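PDB 1WC2: endoglucanase, which hydrolyses internal beta-1,4-glucosidic linkages in cellulose, lichenin and cereal beta-glucans, and also has expansin activity. Local coordinates for residues Asn12-Ala17 / Glu149-Val154. Residues are numbered along the deposited sequence; the frame is centred on the assembly and turned at random.
Sequences NGKSCA and ETTWEV
W152 lays the pyrrole side of its indole alongside S15-A17, at the start of strand 14-22, so that NE1 gives a hydrogen bond to S15 OG (3.0 Å), which lies 28° out of the ring plane. S15 turns OG anti to its backbone N, and the same hydroxyl is hydrogen-bonded to E128 OE2, a second partner that is likely to hold it beside the indole. The pyrrole edge continues along the strand: CD1 meets the carbonyl carbon of C16 near the ring plane and then A17 CB at 3.8 Å, obliquely. Replacing W152 by alanine would probably leave S15 OG without its N-H donor and open a gap beside A17 CB. Two residues earlier, T150 doubles the grip on A17 O: its N donates at 3.1 Å, nearly in line with the carbonyl, and its OG1 at 2.9 Å from a more bent angle. That second bond is possible because chi1 of 68° sets OG1 between T150's own N and carbonyl carbon. The return bond, A17 N to T150 O, completes an antiparallel hydrogen-bonded pair. C16 and T151 form the adjoining non-hydrogen-bonded pair, where S15 O receives the CA-H of T151 and only a weak bond from W152 N (3.4 Å); segments 14-17 and 149-154, at 121°, splay apart toward K14 and E153. T151 CG2 rests against K14 CB (3.8 Å), while a water links K14 NZ to T151 OG1. C16 points overall away from strand 149-154, although its CB still touches T150 O, and SG forms a disulfide with C4, whose backbone N is held by E149. The pair joins strands 14-22 and 148-155 of the double-psi beta-barrel characteristic of GH45 enzymes; strand 72-78 flanks the latter, L129 packs on A17 and W152, and the Y56 ring of helix 54-57 meets the indole at a steep incline.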
ATOM      1  N   ASN A  12      12.179   5.173  15.500  1.00  7.62           N
ATOM      2  CA  ASN A  12      12.488   4.292  16.632  1.00  8.16           C
ATOM      3  C   ASN A  12      12.864   2.874  16.186  1.00  8.17           C
ATOM      4  O   ASN A  12      12.424   1.892  16.759  1.00  9.30           O
ATOM      5  CB  ASN A  12      11.323   4.273  17.636  1.00  9.25           C
ATOM      6  CG  ASN A  12      11.044   5.639  18.242  1.00 10.02           C
ATOM      7  OD1 ASN A  12       9.883   6.066  18.338  1.00 12.96           O
ATOM      8  ND2 ASN A  12      12.083   6.326  18.666  1.00 11.36           N
ATOM      9  N   GLY A  13      13.707   2.779  15.169  1.00  8.23           N
ATOM     10  CA  GLY A  13      14.262   1.505  14.752  1.00  8.66           C
ATOM     11  C   GLY A  13      13.394   0.693  13.798  1.00  8.31           C
ATOM     12  O   GLY A  13      13.680  -0.486  13.557  1.00  9.52           O
ATOM     13  N   LYS A  14      12.358   1.336  13.247  1.00  7.78           N
ATOM     14  CA  LYS A  14      11.434   0.725  12.290  1.00  8.04           C
ATOM     15  C   LYS A  14      11.430   1.517  10.978  1.00  7.54           C
ATOM     16  O   LYS A  14      11.428   2.743  10.987  1.00  8.15           O
ATOM     17  CB  LYS A  14      10.017   0.700  12.870  1.00  8.53           C
ATOM     18  CG  LYS A  14       9.885  -0.104  14.166  1.00 10.07           C
ATOM     19  CD  LYS A  14       8.582   0.204  14.911  1.00 12.12           C
ATOM     20  CE  LYS A  14       8.693   1.450  15.793  1.00 13.70           C
ATOM     21  NZ  LYS A  14       7.472   1.701  16.613  1.00 15.00           N
ATOM     22  N   SER A  15      11.403   0.817   9.857  1.00  7.05           N
ATOM     23  CA  SER A  15      11.284   1.467   8.555  1.00  6.75           C
ATOM     24  C   SER A  15       9.924   2.146   8.370  1.00  6.07           C
ATOM     25  O   SER A  15       8.894   1.572   8.720  1.00  6.50           O
ATOM     26  CB  SER A  15      11.500   0.449   7.440  1.00  6.96           C
ATOM     27  OG  SER A  15      11.371   1.062   6.172  1.00  8.65           O
ATOM     28  N   CYS A  16       9.933   3.351   7.803  1.00  6.25           N
ATOM     29  CA  CYS A  16       8.702   4.071   7.512  1.00  6.08           C
ATOM     30  C   CYS A  16       8.230   3.928   6.058  1.00  5.65           C
ATOM     31  O   CYS A  16       9.026   3.705   5.143  1.00  6.31           O
ATOM     32  CB  CYS A  16       8.871   5.556   7.849  1.00  6.32           C
ATOM     33  SG  CYS A  16       9.272   5.824   9.596  1.00  6.94           S
ATOM     34  N   ALA A  17       6.912   4.059   5.876  1.00  5.85           N
ATOM     35  CA  ALA A  17       6.275   4.124   4.561  1.00  5.94           C
ATOM     36  C   ALA A  17       5.374   5.342   4.508  1.00  6.03           C
ATOM     37  O   ALA A  17       4.620   5.623   5.458  1.00  7.02           O
ATOM     38  CB  ALA A  17       5.445   2.867   4.291  1.00  6.30           C
ATOM     39  N   GLU A 149       1.759   9.211   7.818  1.00  6.69           N
ATOM     40  CA  GLU A 149       3.087   8.591   7.885  1.00  6.30           C
ATOM     41  C   GLU A 149       2.978   7.302   8.716  1.00  5.96           C
ATOM     42  O   GLU A 149       2.313   7.300   9.757  1.00  6.83           O
ATOM     43  CB  GLU A 149       4.065   9.566   8.543  1.00  6.85           C
ATOM     44  CG  GLU A 149       5.511   9.115   8.628  1.00  6.65           C
ATOM     45  CD  GLU A 149       6.363  10.112   9.394  1.00  7.23           C
ATOM     46  OE1 GLU A 149       5.999  10.418  10.561  1.00  7.30           O
ATOM     47  OE2 GLU A 149       7.386  10.587   8.830  1.00  7.10           O
ATOM     48  N   THR A 150       3.640   6.223   8.296  1.00  6.23           N
ATOM     49  CA  THR A 150       3.505   4.932   8.971  1.00  6.48           C
ATOM     50  C   THR A 150       4.839   4.227   9.144  1.00  6.05           C
ATOM     51  O   THR A 150       5.816   4.558   8.468  1.00  6.44           O
ATOM     52  CB  THR A 150       2.572   3.979   8.178  1.00  6.47           C
ATOM     53  OG1 THR A 150       3.181   3.593   6.931  1.00  7.04           O
ATOM     54  CG2 THR A 150       1.207   4.624   7.872  1.00  7.13           C
ATOM     55  N   THR A 151       4.855   3.227  10.035  1.00  6.01           N
ATOM     56  CA  THR A 151       5.856   2.161   9.989  1.00  6.73           C
ATOM     57  C   THR A 151       5.163   0.892   9.482  1.00  6.43           C
ATOM     58  O   THR A 151       3.949   0.733   9.631  1.00  7.28           O
ATOM     59  CB  THR A 151       6.536   1.925  11.361  1.00  6.90           C
ATOM     60  OG1 THR A 151       5.536   1.694  12.365  1.00  7.94           O
ATOM     61  CG2 THR A 151       7.322   3.166  11.789  1.00  7.24           C
ATOM     62  N   TRP A 152       5.928  -0.011   8.869  1.00  6.78           N
ATOM     63  CA  TRP A 152       5.347  -1.119   8.106  1.00  6.91           C
ATOM     64  C   TRP A 152       6.051  -2.446   8.391  1.00  7.51           C
ATOM     65  O   TRP A 152       7.243  -2.493   8.719  1.00  7.95           O
ATOM     66  CB  TRP A 152       5.367  -0.811   6.605  1.00  7.14           C
ATOM     67  CG  TRP A 152       6.732  -0.781   5.999  1.00  6.91           C
ATOM     68  CD1 TRP A 152       7.593   0.269   5.973  1.00  8.03           C
ATOM     69  CD2 TRP A 152       7.365  -1.838   5.275  1.00  7.63           C
ATOM     70  NE1 TRP A 152       8.744  -0.076   5.309  1.00  9.52           N
ATOM     71  CE2 TRP A 152       8.624  -1.364   4.853  1.00  9.44           C
ATOM     72  CE3 TRP A 152       6.992  -3.142   4.928  1.00  8.81           C
ATOM     73  CZ2 TRP A 152       9.504  -2.150   4.101  1.00 12.00           C
ATOM     74  CZ3 TRP A 152       7.862  -3.921   4.185  1.00 11.68           C
ATOM     75  CH2 TRP A 152       9.101  -3.421   3.781  1.00 12.23           C
ATOM     76  N   GLU A 153       5.305  -3.531   8.234  1.00  7.86           N
ATOM     77  CA  GLU A 153       5.826  -4.886   8.423  1.00  8.67           C
ATOM     78  C   GLU A 153       4.969  -5.859   7.593  1.00  8.09           C
ATOM     79  O   GLU A 153       3.789  -5.593   7.332  1.00  9.30           O
ATOM     80  CB  GLU A 153       5.791  -5.263   9.908  1.00 10.03           C
ATOM     81  CG  GLU A 153       4.373  -5.336  10.433  1.00 11.56           C
ATOM     82  CD  GLU A 153       4.247  -5.435  11.945  1.00 13.92           C
ATOM     83  OE1 GLU A 153       4.686  -6.466  12.505  1.00 16.71           O
ATOM     84  OE2 GLU A 153       3.681  -4.504  12.566  1.00 14.23           O
ATOM     85  N   VAL A 154       5.556  -6.978   7.188  1.00  7.70           N
ATOM     86  CA  VAL A 154       4.842  -8.044   6.496  1.00  8.14           C
ATOM     87  C   VAL A 154       4.142  -8.945   7.522  1.00  8.05           C
ATOM     88  O   VAL A 154       4.735  -9.326   8.541  1.00  9.04           O
ATOM     89  CB  VAL A 154       5.814  -8.879   5.624  1.00  8.63           C
ATOM     90  CG1 VAL A 154       5.103 -10.055   4.951  1.00  9.22           C
ATOM     91  CG2 VAL A 154       6.489  -7.991   4.580  1.00  8.81           C
TER
HETATM   92  O   HOH W   1       5.694   2.835  14.870  1.00 13.89           O